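Local coordinates for protein ribokinase (Cryptococcus neoformans var. grubii serotype A, PDB 6CW5) that probably phosphorylates D-ribose at O-5 with ATP and a divalent cation, most likely magnesium, giving D-ribose 5-phosphate and ADP, at residues G242-L247 against D281-Y286; I252-P257 against D299-C304. All blocks are in the same frame, centred on the assembly; numbering follows the deposited sequence. Where two conformers were deposited one is given.

Contact 1: residues G242-L247 against D281-Y286; sequences GIICTL and DCFAGY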
loop_
_atom_site.group_PDB
_atom_site.type_symbol
_atom_site.label_atom_id
_atom_site.label_comp_id
_atom_site.label_asym_id
_atom_site.label_seq_id
_atom_site.Cartn_x
_atom_site.Cartn_y
_atom_site.Cartn_z
ATOM N N GLY A 242 13.839 -16.713 -9.367
ATOM C CA GLY A 242 14.572 -16.792 -10.622
ATOM C C GLY A 242 14.938 -15.395 -11.107
ATOM O O GLY A 242 14.275 -14.409 -10.782
ATOM N N ILE A 243 16.024 -15.295 -11.871
ATOM C CA ILE A 243 16.526 -13.991 -12.312
ATOM C C ILE A 243 16.739 -13.997 -13.824
ATOM O O ILE A 243 17.383 -14.903 -14.365
ATOM C CB ILE A 243 17.837 -13.603 -11.597
ATOM C CG1 ILE A 243 17.597 -13.457 -10.085
ATOM C CG2 ILE A 243 18.403 -12.297 -12.187
ATOM C CD1 ILE A 243 18.844 -13.669 -9.206
ATOM N N ILE A 244 16.198 -12.980 -14.494
ATOM C CA ILE A 244 16.512 -12.668 -15.887
ATOM C C ILE A 244 17.270 -11.352 -15.851
ATOM O O ILE A 244 16.753 -10.365 -15.317
ATOM C CB ILE A 244 15.247 -12.502 -16.746
ATOM C CG1 ILE A 244 14.354 -13.755 -16.735
ATOM C CG2 ILE A 244 15.643 -12.141 -18.178
ATOM C CD1 ILE A 244 15.001 -14.981 -17.274
ATOM N N CYS A 245 18.489 -11.328 -16.374
ATOM C CA CYS A 245 19.250 -10.080 -16.460
ATOM C C CYS A 245 19.485 -9.757 -17.932
ATOM O O CYS A 245 20.222 -10.474 -18.620
ATOM C CB CYS A 245 20.582 -10.176 -15.700
ATOM S SG CYS A 245 21.464 -8.591 -15.711
ATOM N N THR A 246 18.846 -8.699 -18.427
ATOM C CA THR A 246 19.085 -8.278 -19.797
ATOM C C THR A 246 20.409 -7.528 -19.858
ATOM O O THR A 246 20.762 -6.786 -18.936
ATOM C CB THR A 246 17.932 -7.409 -20.315
ATOM O OG1 THR A 246 17.822 -6.227 -19.519
ATOM C CG2 THR A 246 16.619 -8.170 -20.190
ATOM N N LEU A 247 21.178 -7.776 -20.918
ATOM C CA LEU A 247 22.449 -7.100 -21.129
ATOM C C LEU A 247 22.429 -6.308 -22.431
ATOM O O LEU A 247 23.442 -6.227 -23.121
ATOM C CB LEU A 247 23.615 -8.093 -21.130
ATOM C CG LEU A 247 23.729 -9.140 -20.002
ATOM C CD1 LEU A 247 24.840 -10.178 -20.297
ATOM C CD2 LEU A 247 23.941 -8.481 -18.633
ATOM N N ASP A 281 10.312 -3.390 -21.628
ATOM C CA ASP A 281 8.918 -3.717 -21.325
ATOM C C ASP A 281 8.379 -4.764 -22.291
ATOM O O ASP A 281 7.660 -5.687 -21.888
ATOM C CB ASP A 281 8.056 -2.454 -21.378
ATOM C CG ASP A 281 8.416 -1.470 -20.286
ATOM O OD1 ASP A 281 8.971 -1.916 -19.262
ATOM O OD2 ASP A 281 8.170 -0.270 -20.443
ATOM N N CYS A 282 8.706 -4.625 -23.575
ATOM C CA CYS A 282 8.357 -5.665 -24.537
ATOM C C CYS A 282 8.878 -7.020 -24.079
ATOM O O CYS A 282 8.130 -8.001 -24.007
ATOM C CB CYS A 282 8.921 -5.309 -25.909
ATOM S SG CYS A 282 8.422 -6.461 -27.182
ATOM N N PHE A 283 10.166 -7.087 -23.746
ATOM C CA PHE A 283 10.739 -8.346 -23.290
ATOM C C PHE A 283 9.951 -8.924 -22.116
ATOM O O PHE A 283 9.589 -10.108 -22.116
ATOM C CB PHE A 283 12.209 -8.141 -22.914
ATOM C CG PHE A 283 12.882 -9.397 -22.464
ATOM C CD1 PHE A 283 13.490 -10.228 -23.384
ATOM C CD2 PHE A 283 12.898 -9.754 -21.126
ATOM C CE1 PHE A 283 14.108 -11.402 -22.971
ATOM C CE2 PHE A 283 13.499 -10.922 -20.717
ATOM C CZ PHE A 283 14.113 -11.741 -21.643
ATOM N N ALA A 284 9.649 -8.092 -21.115
ATOM C CA ALA A 284 8.972 -8.584 -19.917
ATOM C C ALA A 284 7.609 -9.186 -20.244
ATOM O O ALA A 284 7.253 -10.260 -19.746
ATOM C CB ALA A 284 8.812 -7.445 -18.910
ATOM N N GLY A 285 6.806 -8.487 -21.049
ATOM C CA GLY A 285 5.502 -9.028 -21.399
ATOM C C GLY A 285 5.588 -10.302 -22.232
ATOM O O GLY A 285 4.834 -11.252 -22.011
ATOM N N TYR A 286 6.509 -10.346 -23.201
ATOM C CA TYR A 286 6.702 -11.583 -23.952
ATOM C C TYR A 286 7.219 -12.707 -23.060
ATOM O O TYR A 286 6.852 -13.871 -23.265
ATOM C CB TYR A 286 7.656 -11.363 -25.137
ATOM C CG TYR A 286 6.904 -11.152 -26.431
ATOM C CD1 TYR A 286 6.698 -12.212 -27.316
ATOM C CD2 TYR A 286 6.349 -9.907 -26.743
ATOM C CE1 TYR A 286 5.975 -12.035 -28.495
ATOM C CE2 TYR A 286 5.621 -9.718 -27.926
ATOM C CZ TYR A 286 5.443 -10.790 -28.792
ATOM O OH TYR A 286 4.723 -10.637 -29.957
#
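Phe283 of helix 279-292 reaches across to Ile244 and Thr246 of strand 242-246, joining one of the helices that cover the central sheet of the PfkB (ribokinase-like) alpha/beta fold to a strand inside that sheet. The ring carries the whole helix side of the contact. From CB, which leaves the helix toward the strand, CG stands anti to the backbone N (chi1 -179°), which carries the ring across to the strand. Phe283 CD2 comes first, 4.2 Å from Thr246 CG2; that methyl lies over one face of the ring, 4.1 Å above its plane and displaced toward the rim. Phe283 CE2 is shared, as far from the same threonine methyl as CD2 is and meeting Ile244 CG2 at 3.5 Å, the closest approach of the two segments. Phe283 CZ, at the tip, stays with the isoleucine, 3.8 Å from Ile244 CG2. This second methyl, set anti to the isoleucine's own backbone N, approaches the ring obliquely. Ile252 of the neighbouring strand also packs against Phe283, continuing the apolar layer between sheet and helices.

Each segment also holds a residue of the active-site region. Thr246 is an observed ADP-binding residue of this protein, though no ADP is bound to this chain, and its OG1 makes a weak hydrogen bond to Val194 O, leaving the methyl branch for the ring. Asp281, the predicted proton acceptor, lies two residues before Phe283 in the same helix. Packing the phenylalanine thus ties the helix bearing this aspartate to the strand leading into the nucleotide site. The aspartate's carboxylate is itself held at both oxygens: OD2 takes a salt bridge from Lys51 NZ and a hydrogen bond from Asn54 ND2, while OD1 accepts from Gln55 NE2.

Contact 2: residues I252-P257 against D299-C304; sequences ILCYEP and DALKTC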
loop_
_atom_site.group_PDB
_atom_site.type_symbol
_atom_site.label_atom_id
_atom_site.label_comp_id
_atom_site.label_asym_id
_atom_site.label_seq_id
_atom_site.Cartn_x
_atom_site.Cartn_y
_atom_site.Cartn_z
ATOM N N ILE A 252 21.056 -11.814 -23.009
ATOM C CA ILE A 252 20.368 -11.957 -21.730
ATOM C C ILE A 252 20.947 -13.142 -20.970
ATOM O O ILE A 252 21.464 -14.098 -21.560
ATOM C CB ILE A 252 18.836 -12.139 -21.863
ATOM C CG1 ILE A 252 18.517 -13.464 -22.532
ATOM C CG2 ILE A 252 18.213 -11.025 -22.682
ATOM C CD1 ILE A 252 17.104 -13.937 -22.272
ATOM N N LEU A 253 20.833 -13.070 -19.645
ATOM C CA LEU A 253 21.161 -14.164 -18.739
ATOM C C LEU A 253 19.886 -14.638 -18.044
ATOM O O LEU A 253 19.024 -13.836 -17.679
ATOM C CB LEU A 253 22.188 -13.694 -17.704
ATOM C CG LEU A 253 23.559 -13.295 -18.244
ATOM C CD1 LEU A 253 24.417 -12.593 -17.178
ATOM C CD2 LEU A 253 24.286 -14.525 -18.756
ATOM N N CYS A 254 19.756 -15.935 -17.871
ATOM C CA CYS A 254 18.586 -16.519 -17.232
ATOM C C CYS A 254 19.066 -17.469 -16.144
ATOM O O CYS A 254 20.009 -18.241 -16.363
ATOM C CB CYS A 254 17.711 -17.248 -18.278
ATOM S SG CYS A 254 16.311 -18.213 -17.635
ATOM N N TYR A 255 18.427 -17.406 -14.977
ATOM C CA TYR A 255 18.824 -18.225 -13.838
ATOM C C TYR A 255 17.579 -18.725 -13.123
ATOM O O TYR A 255 16.766 -17.920 -12.660
ATOM C CB TYR A 255 19.709 -17.435 -12.857
ATOM C CG TYR A 255 19.940 -18.153 -11.548
ATOM C CD1 TYR A 255 20.886 -19.165 -11.459
ATOM C CD2 TYR A 255 19.209 -17.834 -10.411
ATOM C CE1 TYR A 255 21.099 -19.837 -10.270
ATOM C CE2 TYR A 255 19.417 -18.496 -9.217
ATOM C CZ TYR A 255 20.369 -19.499 -9.156
ATOM O OH TYR A 255 20.596 -20.177 -7.978
ATOM N N GLU A 256 17.443 -20.044 -13.019
ATOM C CA GLU A 256 16.493 -20.641 -12.082
ATOM C C GLU A 256 17.216 -21.112 -10.838
ATOM O O GLU A 256 18.351 -21.613 -10.929
ATOM C CB GLU A 256 15.745 -21.829 -12.708
ATOM C CG GLU A 256 15.012 -21.468 -13.967
ATOM C CD GLU A 256 14.292 -22.660 -14.543
ATOM O OE1 GLU A 256 14.889 -23.360 -15.385
ATOM O OE2 GLU A 256 13.145 -22.907 -14.118
ATOM N N PRO A 257 16.584 -20.945 -9.679
ATOM C CA PRO A 257 17.234 -21.311 -8.415
ATOM C C PRO A 257 17.928 -22.664 -8.475
ATOM O O PRO A 257 17.318 -23.672 -8.849
ATOM C CB PRO A 257 16.066 -21.334 -7.422
ATOM C CG PRO A 257 15.129 -20.314 -7.962
ATOM C CD PRO A 257 15.220 -20.425 -9.472
ATOM N N ASP A 299 12.464 -21.912 -24.968
ATOM C CA ASP A 299 11.653 -21.464 -26.099
ATOM C C ASP A 299 11.030 -20.100 -25.830
ATOM O O ASP A 299 10.953 -19.257 -26.732
ATOM C CB ASP A 299 10.548 -22.479 -26.400
ATOM C CG ASP A 299 11.070 -23.737 -27.056
ATOM O OD1 ASP A 299 12.289 -23.811 -27.309
ATOM O OD2 ASP A 299 10.257 -24.649 -27.323
ATOM N N ALA A 300 10.533 -19.887 -24.608
ATOM C CA ALA A 300 9.932 -18.602 -24.281
ATOM C C ALA A 300 10.953 -17.485 -24.413
ATOM O O ALA A 300 10.642 -16.402 -24.927
ATOM C CB ALA A 300 9.349 -18.641 -22.872
ATOM N N LEU A 301 12.192 -17.748 -23.992
ATOM C CA LEU A 301 13.235 -16.734 -24.071
ATOM C C LEU A 301 13.630 -16.464 -25.515
ATOM O O LEU A 301 13.849 -15.310 -25.893
ATOM C CB LEU A 301 14.450 -17.169 -23.245
ATOM C CG LEU A 301 14.234 -17.061 -21.736
ATOM C CD1 LEU A 301 15.452 -17.567 -21.002
ATOM C CD2 LEU A 301 13.940 -15.625 -21.347
ATOM N N LYS A 302 13.737 -17.509 -26.334
ATOM C CA LYS A 302 14.107 -17.289 -27.728
ATOM C C LYS A 302 13.070 -16.413 -28.427
ATOM O O LYS A 302 13.424 -15.507 -29.191
ATOM C CB LYS A 302 14.278 -18.629 -28.445
ATOM N N THR A 303 11.781 -16.639 -28.139
ATOM C CA THR A 303 10.731 -15.816 -28.740
ATOM C C THR A 303 10.834 -14.369 -28.277
ATOM O O THR A 303 10.696 -13.443 -29.086
ATOM C CB THR A 303 9.349 -16.384 -28.405
ATOM O OG1 THR A 303 9.277 -17.748 -28.828
ATOM C CG2 THR A 303 8.249 -15.592 -29.109
ATOM N N CYS A 304 11.049 -14.161 -26.972
ATOM C CA CYS A 304 11.264 -12.813 -26.444
ATOM C C CYS A 304 12.334 -12.076 -27.223
ATOM O O CYS A 304 12.171 -10.898 -27.562
ATOM C CB CYS A 304 11.693 -12.857 -24.975
ATOM S SG CYS A 304 10.485 -13.475 -23.831
#
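Leu301, Ile252 and Cys254 make up the contact between helix 297-311 and strand 252-255, an antiparallel strand near one side of the central sheet in this PfkB-family kinase. Leu301 has the most surface buried and divides its two methyls between the strand residues. Leu301 CD1 lies 3.6 Å from Cys254 CB and, in one of the two conformers of the cysteine, 3.5 Å from Cys254 SG, so it rests along the whole short thiol side chain. Leu301 CD2 lies 3.7 Å from Ile252 CD1. Ile252 and Cys254, two residues apart on the strand, both point toward the helix, and the forked end of the leucine spans them.

Torsions set up both strand partners. In that same conformer Cys254 SG lies opposite the backbone N (chi1 173°), while Ile252 holds CG1 between N and the carbonyl carbon (chi1 67°) and extends from there so that its CD1 methyl reaches the leucine. Around them, Leu264 of the edge strand 262-264 touches both Ile252 and Leu301, Leu297 covers Cys254, and Phe287 of helix 279-292 packs on Leu301.

No hydrogen bond or charge pair links the two segments. The contact consists of methyl groups and the CB and SG of a cysteine, all buried, so the helix is held to this face of the sheet by close apolar packing and exclusion of water.

Overall arrangement
Contact 1 and contact 2 lie about 8 Å apart, centre to centre, and adjoin within one layer of the fold. Their strands, 242-246 and 252-255, are consecutive in the chain and antiparallel neighbours in the nine-stranded sheet, with probable backbone hydrogen bonds from Leu253 N to Cys245 O and from Tyr255 N to Ile243 O. The helices, 279-292 and 297-311, also follow each other and pack together through Phe283 and Tyr286 against Cys304. Along the chain the segments alternate: both strands precede both helices. A beta hairpin is thus covered by two successive helices, forming one apolar core beside the nucleotide site and the aspartate predicted to be the proton acceptor.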